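Local coordinates for protein MoeE5 (PDB 6KVC) that probably epimerises UDP-glucuronate at C4 of the sugar, as an NAD-dependent short-chain dehydrogenase-type enzyme that binds NAD and UDP-sugars, at residues V129-V134 with M239-V244; A167-L172 with S249-I254; E214-Y219 with P277-G282. All coordinates share one frame; numbering follows the deposited sequence.

Contact 1: residues V129-V134 with M239-V244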
loop_
_atom_site.group_PDB
_atom_site.type_symbol
_atom_site.label_atom_id
_atom_site.label_comp_id
_atom_site.label_asym_id
_atom_site.label_seq_id
_atom_site.Cartn_x
_atom_site.Cartn_y
_atom_site.Cartn_z
ATOM N N VAL A 129 -11.471 14.696 -15.169
ATOM C CA VAL A 129 -12.406 13.598 -14.957
ATOM C C VAL A 129 -13.173 13.825 -13.648
ATOM O O VAL A 129 -12.590 14.222 -12.633
ATOM C CB VAL A 129 -11.568 12.299 -14.958
ATOM C CG1 VAL A 129 -12.432 11.097 -14.447
ATOM C CG2 VAL A 129 -11.058 11.997 -16.345
ATOM N N GLU A 130 -14.487 13.503 -13.638
ATOM C CA GLU A 130 -15.267 13.738 -12.428
ATOM C C GLU A 130 -15.211 12.586 -11.426
ATOM O O GLU A 130 -15.180 12.825 -10.203
ATOM C CB GLU A 130 -16.732 13.986 -12.800
ATOM C CG GLU A 130 -16.903 15.214 -13.709
ATOM C CD GLU A 130 -18.315 15.341 -14.317
ATOM O OE1 GLU A 130 -19.134 14.389 -14.226
ATOM O OE2 GLU A 130 -18.597 16.408 -14.903
ATOM N N ARG A 131 -15.197 11.346 -11.907
ATOM C CA ARG A 131 -15.359 10.230 -10.993
ATOM C C ARG A 131 -14.541 9.067 -11.514
ATOM O O ARG A 131 -14.554 8.789 -12.718
ATOM C CB ARG A 131 -16.835 9.821 -10.888
ATOM C CG ARG A 131 -16.997 8.575 -9.976
ATOM C CD ARG A 131 -18.198 8.746 -9.146
ATOM N NE ARG A 131 -18.537 7.663 -8.227
ATOM C CZ ARG A 131 -18.307 7.652 -6.919
ATOM N NH1 ARG A 131 -17.580 8.616 -6.344
ATOM N NH2 ARG A 131 -18.768 6.608 -6.193
ATOM N N VAL A 132 -13.858 8.384 -10.604
ATOM C CA VAL A 132 -13.078 7.210 -10.970
ATOM C C VAL A 132 -13.568 6.079 -10.094
ATOM O O VAL A 132 -13.529 6.197 -8.864
ATOM C CB VAL A 132 -11.567 7.430 -10.788
ATOM C CG1 VAL A 132 -10.806 6.121 -11.151
ATOM C CG2 VAL A 132 -11.087 8.628 -11.663
ATOM N N VAL A 133 -13.977 4.975 -10.727
ATOM C CA VAL A 133 -14.383 3.754 -10.045
ATOM C C VAL A 133 -13.216 2.797 -10.177
ATOM O O VAL A 133 -12.808 2.468 -11.299
ATOM C CB VAL A 133 -15.670 3.179 -10.660
ATOM C CG1 VAL A 133 -16.094 1.915 -9.855
ATOM C CG2 VAL A 133 -16.802 4.254 -10.598
ATOM N N VAL A 134 -12.615 2.418 -9.051
ATOM C CA VAL A 134 -11.363 1.650 -9.047
ATOM C C VAL A 134 -11.673 0.217 -8.617
ATOM O O VAL A 134 -12.297 -0.001 -7.574
ATOM C CB VAL A 134 -10.319 2.258 -8.080
ATOM C CG1 VAL A 134 -9.066 1.380 -8.031
ATOM C CG2 VAL A 134 -9.945 3.638 -8.515
ATOM N N MET A 239 -21.793 -0.117 -12.233
ATOM C CA MET A 239 -22.640 0.922 -12.827
ATOM C C MET A 239 -23.270 1.774 -11.740
ATOM O O MET A 239 -23.338 3.007 -11.867
ATOM C CB MET A 239 -23.750 0.305 -13.688
ATOM C CG MET A 239 -23.311 -0.597 -14.825
ATOM S SD MET A 239 -22.790 0.384 -16.214
ATOM C CE MET A 239 -24.325 1.221 -16.769
ATOM N N LEU A 240 -23.739 1.136 -10.668
ATOM C CA LEU A 240 -24.344 1.883 -9.564
ATOM C C LEU A 240 -23.325 2.829 -8.946
ATOM O O LEU A 240 -23.662 3.972 -8.559
ATOM C CB LEU A 240 -24.871 0.932 -8.506
ATOM C CG LEU A 240 -26.150 0.145 -8.854
ATOM C CD1 LEU A 240 -26.379 -0.888 -7.769
ATOM C CD2 LEU A 240 -27.367 1.150 -8.959
ATOM N N THR A 241 -22.084 2.344 -8.801
ATOM C CA THR A 241 -21.037 3.137 -8.148
ATOM C C THR A 241 -20.732 4.374 -8.961
ATOM O O THR A 241 -20.513 5.468 -8.394
ATOM C CB THR A 241 -19.762 2.289 -7.943
ATOM O OG1 THR A 241 -20.053 1.216 -7.055
ATOM C CG2 THR A 241 -18.644 3.124 -7.230
ATOM N N ALA A 242 -20.695 4.238 -10.288
ATOM C CA ALA A 242 -20.427 5.400 -11.121
ATOM C C ALA A 242 -21.537 6.432 -11.021
ATOM O O ALA A 242 -21.294 7.620 -11.248
ATOM C CB ALA A 242 -20.272 4.987 -12.590
ATOM N N SER A 243 -22.762 6.005 -10.716
ATOM C CA SER A 243 -23.865 6.947 -10.719
ATOM C C SER A 243 -23.962 7.724 -9.417
ATOM O O SER A 243 -24.761 8.662 -9.330
ATOM C CB SER A 243 -25.182 6.211 -10.999
ATOM O OG SER A 243 -25.594 5.504 -9.827
ATOM N N VAL A 244 -23.154 7.403 -8.407
ATOM C CA VAL A 244 -23.178 8.149 -7.141
ATOM C C VAL A 244 -22.112 9.236 -7.267
ATOM O O VAL A 244 -20.911 8.976 -7.155
ATOM C CB VAL A 244 -22.954 7.228 -5.936
ATOM C CG1 VAL A 244 -22.842 8.035 -4.575
ATOM C CG2 VAL A 244 -24.059 6.169 -5.883
#
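R131, on strand 131-137 of the Rossmann-type sheet, reaches to the backbone of T241 near the end of helix 231-242. Both NE and NH2 donate to the single carbonyl oxygen T241 O, at 3.0 Å from NE and 3.0 Å from NH2, in a side-on grip with the oxygen close to the guanidinium plane. Neither bond is straight; the N-H...O angle at NE is 145°, the cost of sharing one acceptor between two donors. V244 O lies instead over one face of the guanidinium, 2.9 Å from NE, where no N-H points at it, so the approach is probably electrostatic rather than a hydrogen bond. With the carbonyl oxygens of T241 and V244 beside it, near the C-terminal end of helix 231-242, the positive charge is probably favoured there.

Next to this polar grip is an apolar one. V133, two residues along the same side of the strand, packs its CG2 on A242 CA at 3.8 Å, while its CG1 meets T241 CG2 at 3.9 Å. F91, on the adjacent strand 87-92, touches both V133 and A242 and continues the hydrophobic layer between sheet and helix.

In the second shell, R131 NH1 is taken up by S183 OG and G248 O, which fix the rotation of the guanidinium. V244 N gives T241 O a third donor at 3.3 Å. The methyl of T241 is set by its first torsion (chi1 -64°): CG2 lies opposite the backbone N and meets V133, while OG1 turns back along the helix to bond A237 O.

Contact 2: residues A167-L172 with S249-I254; sequences AERLAL and SAVLNI
The carboxylate oxygen OE2 of E168, a residue whose CB is directed at strand 250-254 and whose OE1 comes near V251 CG1, is gripped by two arginines. R169, its neighbour in helix 159-175, supplies NE at 3.1 Å from OE2 and NH1 at 2.8 Å from OE2, a side-on salt bridge with the oxygen in the guanidinium plane. NE uses the lone pair of OE2 that faces away from OE1, whereas NH1 meets the oxygen almost along its C-O bond. R188 NH2, from strand 183-193, forms a further salt bridge to OE2, and S136 OG bonds OE1, so both oxygens of this buried acid are held.

The guanidinium of R169 comes to this place although its CB bond leaves the helix on the far side: bends at chi2 (-69°) and chi3 fold the chain back. L172 CD1 lies over one face of the group, toward its rim, 3.4 Å above its plane. V251 CG2 rests against both, meeting R169 NH1 at 3.5 Å and L172 CD1 at 3.7 Å, with the valine crossing each side chain at about a right angle. The other branch of the leucine, CD2, packs on S249 CB at 3.8 Å, while S249 OG accepts a bond from the backbone V184 N.

R155 and L165 of the second subunit pack on L172 and R169 respectively, so L172 and R169 also take part in the subunit interface. Helix and strand run nearly antiparallel, at 151°, with axes 10.6 Å apart. This is helix-on-sheet packing of the Rossmann fold, made by the helix that carries the NAD-binding Y160 and K164, the YxxxK motif of short-chain dehydrogenases.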
loop_
_atom_site.group_PDB
_atom_site.type_symbol
_atom_site.label_atom_id
_atom_site.label_comp_id
_atom_site.label_asym_id
_atom_site.label_seq_id
_atom_site.Cartn_x
_atom_site.Cartn_y
_atom_site.Cartn_z
ATOM N N ALA A 167 -3.036 0.693 -4.753
ATOM C CA ALA A 167 -3.790 1.315 -5.824
ATOM C C ALA A 167 -5.005 2.046 -5.263
ATOM O O ALA A 167 -5.274 3.198 -5.616
ATOM C CB ALA A 167 -4.197 0.240 -6.836
ATOM N N GLU A 168 -5.741 1.399 -4.361
ATOM C CA GLU A 168 -6.928 2.064 -3.827
ATOM C C GLU A 168 -6.566 3.214 -2.919
ATOM O O GLU A 168 -7.167 4.291 -3.048
ATOM C CB GLU A 168 -7.890 1.095 -3.135
ATOM C CG GLU A 168 -7.424 0.289 -2.109
ATOM C CD GLU A 168 -8.588 -0.019 -1.078
ATOM O OE1 GLU A 168 -9.480 -0.845 -1.351
ATOM O OE2 GLU A 168 -8.591 0.585 -0.002
ATOM N N ARG A 169 -5.548 3.080 -2.099
ATOM C CA ARG A 169 -5.145 4.262 -1.313
ATOM C C ARG A 169 -4.623 5.401 -2.200
ATOM O O ARG A 169 -4.849 6.581 -1.891
ATOM C CB ARG A 169 -4.090 3.876 -0.298
ATOM C CG ARG A 169 -4.575 2.835 0.743
ATOM C CD ARG A 169 -5.647 3.374 1.748
ATOM N NE ARG A 169 -6.985 2.832 1.445
ATOM C CZ ARG A 169 -8.098 3.180 2.113
ATOM N NH1 ARG A 169 -9.280 2.633 1.792
ATOM N NH2 ARG A 169 -8.040 4.075 3.108
ATOM N N LEU A 170 -3.867 5.083 -3.258
ATOM C CA LEU A 170 -3.454 6.138 -4.191
ATOM C C LEU A 170 -4.648 6.885 -4.742
ATOM O O LEU A 170 -4.667 8.120 -4.790
ATOM C CB LEU A 170 -2.686 5.529 -5.350
ATOM C CG LEU A 170 -1.227 5.353 -5.125
ATOM C CD1 LEU A 170 -0.739 4.499 -6.348
ATOM C CD2 LEU A 170 -0.594 6.783 -5.046
ATOM N N ALA A 171 -5.654 6.137 -5.210
ATOM C CA ALA A 171 -6.837 6.749 -5.791
ATOM C C ALA A 171 -7.481 7.709 -4.808
ATOM O O ALA A 171 -7.802 8.841 -5.172
ATOM C CB ALA A 171 -7.823 5.668 -6.215
ATOM N N LEU A 172 -7.621 7.282 -3.542
ATOM C CA LEU A 172 -8.204 8.151 -2.522
ATOM C C LEU A 172 -7.333 9.381 -2.262
ATOM O O LEU A 172 -7.870 10.494 -2.031
ATOM C CB LEU A 172 -8.429 7.338 -1.246
ATOM C CG LEU A 172 -9.523 6.263 -1.452
ATOM C CD1 LEU A 172 -9.545 5.381 -0.269
ATOM C CD2 LEU A 172 -10.932 6.877 -1.682
ATOM N N SER A 249 -16.156 10.239 -1.902
ATOM C CA SER A 249 -15.513 8.949 -2.188
ATOM C C SER A 249 -16.016 7.865 -1.246
ATOM O O SER A 249 -16.526 8.131 -0.146
ATOM C CB SER A 249 -13.982 9.088 -2.107
ATOM O OG SER A 249 -13.526 10.017 -3.095
ATOM N N ALA A 250 -15.837 6.610 -1.669
ATOM C CA ALA A 250 -16.360 5.510 -0.891
ATOM C C ALA A 250 -15.518 4.271 -1.138
ATOM O O ALA A 250 -14.923 4.117 -2.203
ATOM C CB ALA A 250 -17.802 5.146 -1.257
ATOM N N VAL A 251 -15.480 3.411 -0.131
ATOM C CA VAL A 251 -14.761 2.137 -0.200
ATOM C C VAL A 251 -15.794 1.070 0.149
ATOM O O VAL A 251 -16.296 1.053 1.275
ATOM C CB VAL A 251 -13.571 2.092 0.768
ATOM C CG1 VAL A 251 -12.916 0.744 0.812
ATOM C CG2 VAL A 251 -12.483 3.181 0.367
ATOM N N LEU A 252 -16.076 0.157 -0.793
ATOM C CA LEU A 252 -17.209 -0.769 -0.635
ATOM C C LEU A 252 -16.855 -2.198 -1.018
ATOM O O LEU A 252 -16.356 -2.423 -2.119
ATOM C CB LEU A 252 -18.366 -0.306 -1.515
ATOM C CG LEU A 252 -18.918 1.113 -1.218
ATOM C CD1 LEU A 252 -19.917 1.501 -2.339
ATOM C CD2 LEU A 252 -19.483 1.260 0.180
ATOM N N ASN A 253 -17.227 -3.149 -0.172
ATOM C CA ASN A 253 -17.162 -4.560 -0.576
ATOM C C ASN A 253 -18.218 -4.863 -1.625
ATOM O O ASN A 253 -19.385 -4.496 -1.449
ATOM C CB ASN A 253 -17.440 -5.476 0.618
ATOM C CG ASN A 253 -16.369 -5.426 1.692
ATOM O OD1 ASN A 253 -15.198 -5.103 1.464
ATOM N ND2 ASN A 253 -16.771 -5.803 2.879
ATOM N N ILE A 254 -17.857 -5.686 -2.615
ATOM C CA ILE A 254 -18.826 -6.217 -3.591
ATOM C C ILE A 254 -18.750 -7.743 -3.512
ATOM O O ILE A 254 -17.782 -8.364 -3.992
ATOM C CB ILE A 254 -18.543 -5.719 -5.009
ATOM C CG1 ILE A 254 -18.639 -4.168 -5.070
ATOM C CG2 ILE A 254 -19.503 -6.348 -6.051
ATOM C CD1 ILE A 254 -19.979 -3.588 -4.528
#

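Contact 3: residues E214-Y219 with P277-G282. With UPG (uridine-5'-diphosphate-glucose), chain C.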
loop_
_atom_site.group_PDB
_atom_site.type_symbol
_atom_site.label_atom_id
_atom_site.label_comp_id
_atom_site.label_asym_id
_atom_site.label_seq_id
_atom_site.Cartn_x
_atom_site.Cartn_y
_atom_site.Cartn_z
ATOM N N GLU A 214 -9.104 -32.002 -18.341
ATOM C CA GLU A 214 -7.777 -31.426 -18.112
ATOM C C GLU A 214 -7.569 -31.240 -16.617
ATOM O O GLU A 214 -8.269 -30.409 -16.014
ATOM C CB GLU A 214 -7.659 -30.110 -18.835
ATOM C CG GLU A 214 -7.924 -30.317 -20.310
ATOM C CD GLU A 214 -7.951 -29.048 -21.124
ATOM O OE1 GLU A 214 -7.751 -27.945 -20.565
ATOM O OE2 GLU A 214 -8.189 -29.181 -22.341
ATOM N N PRO A 215 -6.641 -31.968 -15.978
ATOM C CA PRO A 215 -6.652 -32.057 -14.508
ATOM C C PRO A 215 -6.438 -30.681 -13.882
ATOM O O PRO A 215 -5.710 -29.849 -14.424
ATOM C CB PRO A 215 -5.485 -32.998 -14.198
ATOM C CG PRO A 215 -5.429 -33.866 -15.421
ATOM C CD PRO A 215 -5.684 -32.930 -16.560
ATOM N N VAL A 216 -7.118 -30.454 -12.772
ATOM C CA VAL A 216 -6.917 -29.259 -11.952
ATOM C C VAL A 216 -6.260 -29.722 -10.660
ATOM O O VAL A 216 -6.611 -30.771 -10.131
ATOM C CB VAL A 216 -8.241 -28.507 -11.671
ATOM C CG1 VAL A 216 -9.301 -29.357 -10.887
ATOM C CG2 VAL A 216 -7.944 -27.175 -10.906
ATOM N N GLU A 217 -5.276 -28.971 -10.172
ATOM C CA GLU A 217 -4.721 -29.285 -8.885
ATOM C C GLU A 217 -5.475 -28.492 -7.830
ATOM O O GLU A 217 -5.772 -27.325 -8.043
ATOM C CB GLU A 217 -3.236 -28.934 -8.837
ATOM C CG GLU A 217 -2.640 -29.346 -7.536
ATOM C CD GLU A 217 -1.131 -29.341 -7.603
ATOM O OE1 GLU A 217 -0.510 -30.169 -6.894
ATOM O OE2 GLU A 217 -0.595 -28.515 -8.393
ATOM N N ILE A 218 -5.831 -29.142 -6.723
ATOM C CA ILE A 218 -6.400 -28.443 -5.582
ATOM C C ILE A 218 -5.260 -28.046 -4.640
ATOM O O ILE A 218 -4.463 -28.886 -4.222
ATOM C CB ILE A 218 -7.460 -29.286 -4.863
ATOM C CG1 ILE A 218 -8.524 -29.774 -5.855
ATOM C CG2 ILE A 218 -8.025 -28.509 -3.686
ATOM C CD1 ILE A 218 -9.171 -28.744 -6.562
ATOM N N TYR A 219 -5.155 -26.749 -4.347
ATOM C CA TYR A 219 -4.037 -26.192 -3.566
ATOM C C TYR A 219 -4.359 -26.262 -2.086
ATOM O O TYR A 219 -4.795 -25.272 -1.489
ATOM C CB TYR A 219 -3.777 -24.734 -3.953
ATOM C CG TYR A 219 -3.412 -24.498 -5.371
ATOM C CD1 TYR A 219 -2.705 -25.444 -6.128
ATOM C CD2 TYR A 219 -3.738 -23.281 -5.992
ATOM C CE1 TYR A 219 -2.345 -25.165 -7.466
ATOM C CE2 TYR A 219 -3.392 -23.016 -7.319
ATOM C CZ TYR A 219 -2.687 -23.949 -8.044
ATOM O OH TYR A 219 -2.340 -23.676 -9.343
ATOM N N PRO A 277 -15.028 -34.543 -12.114
ATOM C CA PRO A 277 -13.905 -33.608 -12.255
ATOM C C PRO A 277 -12.577 -34.309 -12.027
ATOM O O PRO A 277 -12.402 -35.037 -11.054
ATOM C CB PRO A 277 -14.194 -32.560 -11.168
ATOM C CG PRO A 277 -15.759 -32.562 -11.054
ATOM C CD PRO A 277 -16.047 -34.075 -11.152
ATOM N N CYS A 278 -11.633 -34.059 -12.930
ATOM C CA CYS A 278 -10.275 -34.618 -12.842
ATOM C C CYS A 278 -9.444 -33.758 -11.893
ATOM O O CYS A 278 -8.856 -32.759 -12.300
ATOM C CB CYS A 278 -9.639 -34.647 -14.218
ATOM S SG CYS A 278 -10.506 -35.852 -15.284
ATOM N N THR A 279 -9.394 -34.153 -10.629
ATOM C CA THR A 279 -8.712 -33.378 -9.601
ATOM C C THR A 279 -7.510 -34.129 -9.066
ATOM O O THR A 279 -7.433 -35.363 -9.120
ATOM C CB THR A 279 -9.647 -33.059 -8.436
ATOM O OG1 THR A 279 -10.119 -34.291 -7.857
ATOM C CG2 THR A 279 -10.835 -32.220 -8.913
ATOM N N ALA A 280 -6.576 -33.361 -8.518
ATOM C CA ALA A 280 -5.446 -33.925 -7.780
ATOM C C ALA A 280 -5.147 -32.981 -6.628
ATOM O O ALA A 280 -4.942 -31.792 -6.861
ATOM C CB ALA A 280 -4.229 -34.086 -8.690
ATOM N N TYR A 281 -5.130 -33.492 -5.402
ATOM C CA TYR A 281 -4.868 -32.643 -4.247
ATOM C C TYR A 281 -3.376 -32.423 -4.070
ATOM O O TYR A 281 -2.591 -33.375 -4.099
ATOM C CB TYR A 281 -5.468 -33.253 -2.990
ATOM C CG TYR A 281 -6.946 -33.041 -2.951
ATOM C CD1 TYR A 281 -7.803 -33.884 -3.661
ATOM C CD2 TYR A 281 -7.493 -31.956 -2.263
ATOM C CE1 TYR A 281 -9.176 -33.676 -3.661
ATOM C CE2 TYR A 281 -8.862 -31.747 -2.235
ATOM C CZ TYR A 281 -9.698 -32.613 -2.937
ATOM O OH TYR A 281 -11.051 -32.404 -2.939
ATOM N N GLY A 282 -2.983 -31.160 -3.866
ATOM C CA GLY A 282 -1.588 -30.845 -3.595
ATOM C C GLY A 282 -1.452 -29.854 -2.446
ATOM O O GLY A 282 -2.337 -29.766 -1.592
HETATM N N1 UPG C . -7.290 -22.988 -6.286
HETATM C C2 UPG C . -6.925 -24.403 -6.426
HETATM N N3 UPG C . -6.392 -24.760 -7.729
HETATM C C4 UPG C . -6.205 -23.861 -8.825
HETATM C C5 UPG C . -6.557 -22.432 -8.667
HETATM C C6 UPG C . -7.097 -22.064 -7.367
HETATM O O2 UPG C . -7.114 -25.162 -5.542
HETATM O O4 UPG C . -5.767 -24.249 -9.871
HETATM C C1C UPG C . -7.832 -22.530 -5.025
HETATM C C2C UPG C . -7.160 -21.451 -4.506
HETATM O O2C UPG C . -6.195 -21.922 -3.535
HETATM C C3C UPG C . -8.345 -20.616 -3.751
HETATM C C4C UPG C . -9.507 -20.813 -4.501
HETATM O O4C UPG C . -9.235 -21.991 -5.403
HETATM O O3C UPG C . -8.543 -21.184 -2.450
HETATM C C5C UPG C . -9.859 -19.693 -5.461
HETATM O O5C UPG C . -8.759 -19.491 -6.345
HETATM P PA UPG C . -9.010 -18.476 -7.604
HETATM O O1A UPG C . -7.724 -18.504 -8.367
HETATM O O2A UPG C . -10.298 -18.722 -8.304
HETATM O O3A UPG C . -9.261 -16.999 -6.922
HETATM P PB UPG C . -8.395 -16.334 -5.682
HETATM O O1B UPG C . -7.003 -16.787 -5.649
HETATM O O2B UPG C . -9.156 -16.408 -4.397
HETATM O O3B UPG C . -8.336 -14.805 -6.265
HETATM C "C1'" UPG C . -9.442 -14.203 -6.851
HETATM C "C2'" UPG C . -8.918 -13.163 -7.813
HETATM C "C3'" UPG C . -8.050 -12.183 -7.066
HETATM C "C4'" UPG C . -8.871 -11.529 -5.983
HETATM C "C5'" UPG C . -9.353 -12.617 -5.055
HETATM C "C6'" UPG C . -10.138 -12.097 -3.887
HETATM O "O2'" UPG C . -8.093 -13.873 -8.777
HETATM O "O3'" UPG C . -7.652 -11.153 -8.000
HETATM O "O4'" UPG C . -8.069 -10.683 -5.150
HETATM O "O5'" UPG C . -10.255 -13.494 -5.852
HETATM O "O6'" UPG C . -11.277 -11.511 -4.386
#
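Strands 216-219 and 279-282 pair in parallel, V216 beside T279 through Y219 beside G282, with their axes 4.5 Å apart and crossing at -31°. The bonding alternates as a parallel ladder requires: V216 N to C278 O, A280 N to V216 O, I218 N to A280 O, and G282 N to I218 O, the last at 2.7 Å. Only V216 and I218 of the first strand thus turn their amide groups to this partner. Two of the intervening backbone atoms, E217 O and Y219 N, serve the ligand: UPG N3 donates to E217 O at 2.7 Å in an almost straight bond (177°), and Y219 N donates to UPG O2 at 2.8 Å. The uracil is read like a third strand along the other edge.

The Y219 ring lies over the base, with UPG N3 3.4 Å above its plane, and its OH makes a weak bond to R205. On the same face of the sheet, the extended chain of E217 brings OE1 to 3.5 Å from G282 CA.

The opposite face carries V216, T279, I218 and Y281. V216 CG1, placed between its backbone N and carbonyl carbon (chi1 61°), meets T279 CG2 at 3.8 Å, and its CG2 is directed to the uracil O4. I218 CB stands over the face of the Y281 ring, 4.1 Å from its centroid, in a CH-pi contact. Helices 202-211 and 262-273 pack behind I218. This small sheet, whose E217 and Y219 bind the nucleotide, is consistent with the substrate domain of extended short-chain dehydrogenases that act on UDP-sugars.

Contacts 1 and 2 are buried and belong to the same Rossmann-type sheet. Their centres are 11 Å apart and they touch directly, V134 CG2 lying 3.7 Å from A171 CB, and their elements interleave along the chain: strand 131-137 precedes helix 159-175, and helix 231-242 precedes strand 250-254. Contact 3 is a surface pair on the other side of the chain's centre, about 25 Å from contact 1 and about 21 Å from contact 2 between nearest atoms. In contact 1 an arginine meets backbone carbonyls, in contact 2 charges pair within the helix and apolar branches cross to the strand, and in contact 3, at the surface, backbone hydrogen bonds join the strands and leave other backbone atoms for the uridine.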